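Pyridoxamine 5'-phosphate oxidase-related, FMN-binding (Mycobacterium smegmatis, PDB 3F7E) probably acts as an oxidoreductase that uses the deazaflavin coenzyme F420 to reduce carbon-carbon double bonds. Local coordinates at residues A[76-90]-A[116-129]. Sequence-based numbering, arbitrary orientation. Where two conformers were deposited one is given.
Sequences YLEVRGLVEDIVPDP and RVIIVVRPTAFSKQ
The ring of Tyr76 carries the Lys128 carbonyl oxygen over one face, 3.5 Å above its plane and toward the rim, and a water that accepts from Tyr76 N, within bonding distance of Lys128 O, lies over the same face. Tyr76 CG sits between its backbone N and carbonyl carbon (chi1 64°), laying the ring along the backbone of Lys128 and Gln129. Arg122 takes Glu84 side-on: NE reaches OE2 at 2.7 Å, in the guanidinium plane but from above the carboxylate plane, while NH2 meets the syn lone pair of OE1 at 2.9 Å. The two planes are 50° apart. Both residues of this salt bridge are exposed, on two long antiparallel strands, 76-88 and 116-127, neighbours in the sheet of a fold consistent with the FMN-binding split barrel. Two classic beta bulges each shift the register by one residue. At one, Glu84 and Asp85 face Val120, whose O takes a 2.8 Å bond from Glu84 N and a weak one from Asp85 N; at the other, Arg80 O accepts from Thr124 N at 2.7 Å and Ala125 N at 3.3 Å, both on the same face of its plane. On the face that carries Val79 and Phe126, Val79 CG1 touches Phe126 CE2 and Pro123 CB, each at 3.8 Å. Further along, Val83 CG2 meets Ile119 CG2 and Ile86 CG1 meets Ile119 CD1; Ile57 of helix 52-59 packs against all three.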
loop_
_atom_site.group_PDB
_atom_site.type_symbol
_atom_site.label_atom_id
_atom_site.label_comp_id
_atom_site.label_asym_id
_atom_site.label_seq_id
_atom_site.Cartn_x
_atom_site.Cartn_y
_atom_site.Cartn_z
ATOM N N TYR A 76 4.101 4.746 11.527
ATOM C CA TYR A 76 3.947 3.859 10.384
ATOM C C TYR A 76 5.232 3.090 10.140
ATOM O O TYR A 76 6.309 3.469 10.683
ATOM C CB TYR A 76 3.562 4.658 9.137
ATOM C CG TYR A 76 4.592 5.645 8.675
ATOM C CD1 TYR A 76 5.677 5.235 7.893
ATOM C CD2 TYR A 76 4.456 7.005 8.960
ATOM C CE1 TYR A 76 6.625 6.143 7.434
ATOM C CE2 TYR A 76 5.410 7.929 8.501
ATOM C CZ TYR A 76 6.474 7.478 7.733
ATOM O OH TYR A 76 7.396 8.387 7.271
ATOM N N LEU A 77 5.157 2.083 9.255
ATOM C CA LEU A 77 6.379 1.273 8.982
ATOM C C LEU A 77 6.238 0.798 7.550
ATOM O O LEU A 77 5.218 0.199 7.175
ATOM C CB LEU A 77 6.561 0.095 9.938
ATOM C CG LEU A 77 7.858 -0.698 9.789
ATOM C CD1 LEU A 77 9.066 0.179 10.136
ATOM C CD2 LEU A 77 7.864 -1.905 10.695
ATOM N N GLU A 78 7.305 1.049 6.782
ATOM C CA GLU A 78 7.437 0.586 5.400
ATOM C C GLU A 78 8.519 -0.474 5.353
ATOM O O GLU A 78 9.652 -0.216 5.772
ATOM C CB GLU A 78 7.818 1.761 4.483
ATOM C CG GLU A 78 6.793 2.879 4.482
ATOM C CD GLU A 78 7.326 4.169 3.948
ATOM O OE1 GLU A 78 8.455 4.165 3.417
ATOM O OE2 GLU A 78 6.622 5.209 4.049
ATOM N N VAL A 79 8.177 -1.663 4.846
ATOM C CA VAL A 79 9.106 -2.800 4.798
ATOM C C VAL A 79 9.376 -3.194 3.354
ATOM O O VAL A 79 8.471 -3.627 2.682
ATOM C CB VAL A 79 8.519 -4.049 5.517
ATOM C CG1 VAL A 79 9.563 -5.193 5.610
ATOM C CG2 VAL A 79 7.989 -3.695 6.935
ATOM N N ARG A 80 10.605 -3.087 2.872
ATOM C CA ARG A 80 10.942 -3.653 1.546
ATOM C C ARG A 80 11.561 -5.028 1.777
ATOM O O ARG A 80 12.162 -5.266 2.835
ATOM C CB ARG A 80 11.877 -2.721 0.783
ATOM C CG ARG A 80 11.184 -1.426 0.349
ATOM C CD ARG A 80 12.164 -0.270 0.237
ATOM N NE ARG A 80 13.227 -0.599 -0.695
ATOM C CZ ARG A 80 14.480 -0.148 -0.588
ATOM N NH1 ARG A 80 15.384 -0.540 -1.482
ATOM N NH2 ARG A 80 14.847 0.677 0.417
ATOM N N GLY A 81 11.403 -5.946 0.835
ATOM C CA GLY A 81 11.974 -7.274 1.058
ATOM C C GLY A 81 11.907 -8.110 -0.198
ATOM O O GLY A 81 11.522 -7.629 -1.277
ATOM N N LEU A 82 12.316 -9.364 -0.047
ATOM C CA LEU A 82 12.334 -10.320 -1.143
ATOM C C LEU A 82 11.550 -11.564 -0.777
ATOM O O LEU A 82 11.681 -12.094 0.354
ATOM C CB LEU A 82 13.782 -10.726 -1.454
ATOM C CG LEU A 82 14.695 -9.636 -2.036
ATOM C CD1 LEU A 82 16.145 -10.066 -2.025
ATOM C CD2 LEU A 82 14.286 -9.237 -3.445
ATOM N N VAL A 83 10.751 -12.068 -1.724
ATOM C CA VAL A 83 10.124 -13.374 -1.538
ATOM C C VAL A 83 11.227 -14.420 -1.584
ATOM O O VAL A 83 11.972 -14.535 -2.580
ATOM C CB VAL A 83 9.082 -13.651 -2.643
ATOM C CG1 VAL A 83 8.559 -15.086 -2.543
ATOM C CG2 VAL A 83 7.955 -12.624 -2.556
ATOM N N GLU A 84 11.346 -15.184 -0.497
ATOM C CA GLU A 84 12.369 -16.231 -0.452
ATOM C C GLU A 84 11.812 -17.650 -0.442
ATOM O O GLU A 84 12.558 -18.606 -0.607
ATOM C CB GLU A 84 13.306 -16.021 0.729
ATOM C CG GLU A 84 12.657 -16.156 2.055
ATOM C CD GLU A 84 13.674 -16.143 3.231
ATOM O OE1 GLU A 84 13.311 -16.590 4.336
ATOM O OE2 GLU A 84 14.835 -15.712 3.048
ATOM N N ASP A 85 10.506 -17.793 -0.215
ATOM C CA ASP A 85 9.901 -19.130 -0.320
ATOM C C ASP A 85 8.430 -18.999 -0.682
ATOM O O ASP A 85 7.804 -17.983 -0.355
ATOM C CB ASP A 85 10.082 -19.923 0.993
ATOM C CG ASP A 85 10.088 -21.431 0.787
ATOM O OD1 ASP A 85 9.908 -21.888 -0.369
ATOM O OD2 ASP A 85 10.267 -22.152 1.799
ATOM N N ILE A 86 7.885 -20.059 -1.297
ATOM C CA ILE A 86 6.461 -20.178 -1.595
ATOM C C ILE A 86 6.121 -21.630 -1.237
ATOM O O ILE A 86 6.672 -22.569 -1.828
ATOM C CB ILE A 86 6.142 -19.878 -3.065
ATOM C CG1 ILE A 86 6.599 -18.462 -3.433
ATOM C CG2 ILE A 86 4.650 -20.121 -3.302
ATOM C CD1 ILE A 86 6.431 -18.140 -4.919
ATOM N N VAL A 87 5.254 -21.788 -0.245
ATOM C CA VAL A 87 4.970 -23.107 0.330
ATOM C C VAL A 87 3.501 -23.461 0.068
ATOM O O VAL A 87 2.629 -22.728 0.498
ATOM C CB VAL A 87 5.288 -23.134 1.846
ATOM C CG1 VAL A 87 4.960 -24.517 2.442
ATOM C CG2 VAL A 87 6.743 -22.793 2.055
ATOM N N PRO A 88 3.217 -24.598 -0.606
ATOM C CA PRO A 88 1.801 -24.967 -0.772
ATOM C C PRO A 88 1.032 -25.085 0.539
ATOM O O PRO A 88 1.544 -25.626 1.527
ATOM C CB PRO A 88 1.862 -26.311 -1.512
ATOM C CG PRO A 88 3.162 -26.230 -2.290
ATOM C CD PRO A 88 4.112 -25.533 -1.315
ATOM N N ASP A 89 -0.210 -24.586 0.524
ATOM C CA ASP A 89 -1.122 -24.634 1.664
ATOM C C ASP A 89 -2.463 -25.248 1.223
ATOM O O ASP A 89 -3.507 -24.607 1.398
ATOM C CB ASP A 89 -1.348 -23.196 2.176
ATOM C CG ASP A 89 -2.225 -23.105 3.432
ATOM O OD1 ASP A 89 -2.177 -24.016 4.301
ATOM O OD2 ASP A 89 -2.918 -22.070 3.565
ATOM N N PRO A 90 -2.450 -26.475 0.653
ATOM C CA PRO A 90 -3.674 -27.020 0.033
ATOM C C PRO A 90 -4.838 -27.312 0.985
ATOM O O PRO A 90 -5.964 -27.505 0.518
ATOM C CB PRO A 90 -3.173 -28.292 -0.660
ATOM C CG PRO A 90 -1.977 -28.729 0.190
ATOM C CD PRO A 90 -1.301 -27.412 0.539
ATOM N N ARG A 116 -3.980 -22.591 -2.772
ATOM C CA ARG A 116 -3.415 -21.689 -1.773
ATOM C C ARG A 116 -1.945 -21.957 -1.513
ATOM O O ARG A 116 -1.531 -23.132 -1.477
ATOM C CB ARG A 116 -4.216 -21.775 -0.455
ATOM C CG ARG A 116 -5.563 -21.027 -0.494
ATOM C CD ARG A 116 -5.387 -19.539 -0.260
ATOM N NE ARG A 116 -6.581 -18.802 -0.688
ATOM C CZ ARG A 116 -6.672 -17.484 -0.651
ATOM N NH1 ARG A 116 -5.694 -16.749 -0.128
ATOM N NH2 ARG A 116 -7.768 -16.897 -1.110
ATOM N N VAL A 117 -1.183 -20.883 -1.294
ATOM C CA VAL A 117 0.224 -20.961 -0.934
ATOM C C VAL A 117 0.497 -19.976 0.197
ATOM O O VAL A 117 -0.285 -19.046 0.467
ATOM C CB VAL A 117 1.164 -20.662 -2.142
ATOM C CG1 VAL A 117 1.033 -21.730 -3.245
ATOM C CG2 VAL A 117 0.886 -19.266 -2.713
ATOM N N ILE A 118 1.652 -20.184 0.828
ATOM C CA ILE A 118 2.217 -19.267 1.808
ATOM C C ILE A 118 3.383 -18.564 1.138
ATOM O O ILE A 118 4.311 -19.224 0.663
ATOM C CB ILE A 118 2.755 -20.005 3.051
ATOM C CG1 ILE A 118 1.753 -21.051 3.571
ATOM C CG2 ILE A 118 3.188 -18.993 4.100
ATOM C CD1 ILE A 118 2.270 -21.864 4.746
ATOM N N ILE A 119 3.315 -17.239 1.070
ATOM C CA ILE A 119 4.411 -16.434 0.492
ATOM C C ILE A 119 5.277 -15.920 1.636
ATOM O O ILE A 119 4.745 -15.282 2.550
ATOM C CB ILE A 119 3.857 -15.225 -0.317
ATOM C CG1 ILE A 119 2.857 -15.666 -1.391
ATOM C CG2 ILE A 119 4.990 -14.381 -0.885
ATOM C CD1 ILE A 119 3.436 -16.456 -2.488
ATOM N N VAL A 120 6.579 -16.215 1.597
ATOM C CA VAL A 120 7.491 -15.896 2.701
ATOM C C VAL A 120 8.452 -14.799 2.251
ATOM O O VAL A 120 9.176 -14.989 1.261
ATOM C CB VAL A 120 8.302 -17.155 3.120
ATOM C CG1 VAL A 120 9.135 -16.829 4.322
ATOM C CG2 VAL A 120 7.346 -18.314 3.385
ATOM N N VAL A 121 8.437 -13.661 2.949
ATOM C CA VAL A 121 9.208 -12.483 2.566
ATOM C C VAL A 121 10.216 -12.134 3.665
ATOM O O VAL A 121 9.854 -11.984 4.838
ATOM C CB VAL A 121 8.270 -11.264 2.358
ATOM C CG1 VAL A 121 9.052 -9.955 2.217
ATOM C CG2 VAL A 121 7.358 -11.506 1.159
ATOM N N ARG A 122 11.480 -12.012 3.272
ATOM C CA ARG A 122 12.545 -11.590 4.175
ATOM C C ARG A 122 12.827 -10.108 3.957
ATOM O O ARG A 122 13.161 -9.701 2.852
ATOM C CB ARG A 122 13.808 -12.401 3.954
ATOM C CG ARG A 122 14.912 -12.003 4.962
ATOM C CD ARG A 122 16.041 -12.991 4.992
ATOM N NE ARG A 122 15.548 -14.326 5.306
ATOM C CZ ARG A 122 15.435 -14.811 6.540
ATOM N NH1 ARG A 122 15.832 -14.089 7.596
ATOM N NH2 ARG A 122 14.961 -16.037 6.712
ATOM N N PRO A 123 12.666 -9.280 5.007
ATOM C CA PRO A 123 12.948 -7.860 4.868
ATOM C C PRO A 123 14.370 -7.545 4.429
ATOM O O PRO A 123 15.338 -8.187 4.892
ATOM C CB PRO A 123 12.660 -7.294 6.268
ATOM C CG PRO A 123 11.637 -8.239 6.840
ATOM C CD PRO A 123 12.142 -9.582 6.356
ATOM N N THR A 124 14.480 -6.518 3.582
ATOM C CA THR A 124 15.766 -5.943 3.160
ATOM C C THR A 124 15.933 -4.512 3.653
ATOM O O THR A 124 17.054 -4.018 3.703
ATOM C CB THR A 124 15.906 -5.949 1.629
ATOM O OG1 THR A 124 14.781 -5.263 1.086
ATOM C CG2 THR A 124 16.002 -7.370 1.072
ATOM N N ALA A 125 14.843 -3.846 4.039
ATOM C CA ALA A 125 14.914 -2.450 4.479
ATOM C C ALA A 125 13.641 -2.086 5.243
ATOM O O ALA A 125 12.564 -2.621 4.973
ATOM C CB ALA A 125 15.099 -1.486 3.281
ATOM N N PHE A 126 13.805 -1.155 6.179
ATOM C CA PHE A 126 12.708 -0.562 6.928
ATOM C C PHE A 126 12.804 0.957 6.890
ATOM O O PHE A 126 13.895 1.518 6.968
ATOM C CB PHE A 126 12.757 -0.979 8.400
ATOM C CG PHE A 126 12.600 -2.443 8.625
ATOM C CD1 PHE A 126 13.710 -3.277 8.714
ATOM C CD2 PHE A 126 11.327 -3.002 8.743
ATOM C CE1 PHE A 126 13.564 -4.631 8.947
ATOM C CE2 PHE A 126 11.165 -4.387 8.967
ATOM C CZ PHE A 126 12.303 -5.194 9.071
ATOM N N SER A 127 11.647 1.624 6.851
ATOM C CA SER A 127 11.600 3.074 7.024
ATOM C C SER A 127 10.354 3.465 7.805
ATOM O O SER A 127 9.276 2.951 7.563
ATOM C CB SER A 127 11.560 3.808 5.676
ATOM O OG SER A 127 11.561 5.212 5.898
ATOM N N LYS A 128 10.534 4.391 8.742
ATOM C CA LYS A 128 9.426 4.909 9.545
ATOM C C LYS A 128 9.429 6.453 9.582
ATOM O O LYS A 128 8.774 7.082 10.435
ATOM C CB LYS A 128 9.381 4.288 10.958
ATOM C CG LYS A 128 10.711 4.233 11.760
ATOM C CD LYS A 128 11.175 5.609 12.205
ATOM C CE LYS A 128 12.486 5.513 12.977
ATOM N NZ LYS A 128 13.051 6.860 13.357
ATOM N N GLN A 129 10.160 7.058 8.649
ATOM C CA GLN A 129 10.191 8.520 8.499
ATOM C C GLN A 129 10.398 8.961 7.050
ATOM O O GLN A 129 10.732 8.160 6.179
ATOM C CB GLN A 129 11.252 9.147 9.405
ATOM C CG GLN A 129 12.697 8.791 9.060
ATOM C CD GLN A 129 13.676 9.207 10.144
ATOM O OE1 GLN A 129 14.869 9.383 9.886
ATOM N NE2 GLN A 129 13.179 9.364 11.363
HETATM O O HOH W 1 6.491 6.634 12.018
HETATM O O HOH W 2 7.769 7.686 4.507
HETATM O O HOH W 3 10.174 6.154 3.748
HETATM O O HOH W 4 14.020 -5.754 -1.549
HETATM O O HOH W 5 -2.367 -19.787 2.244
#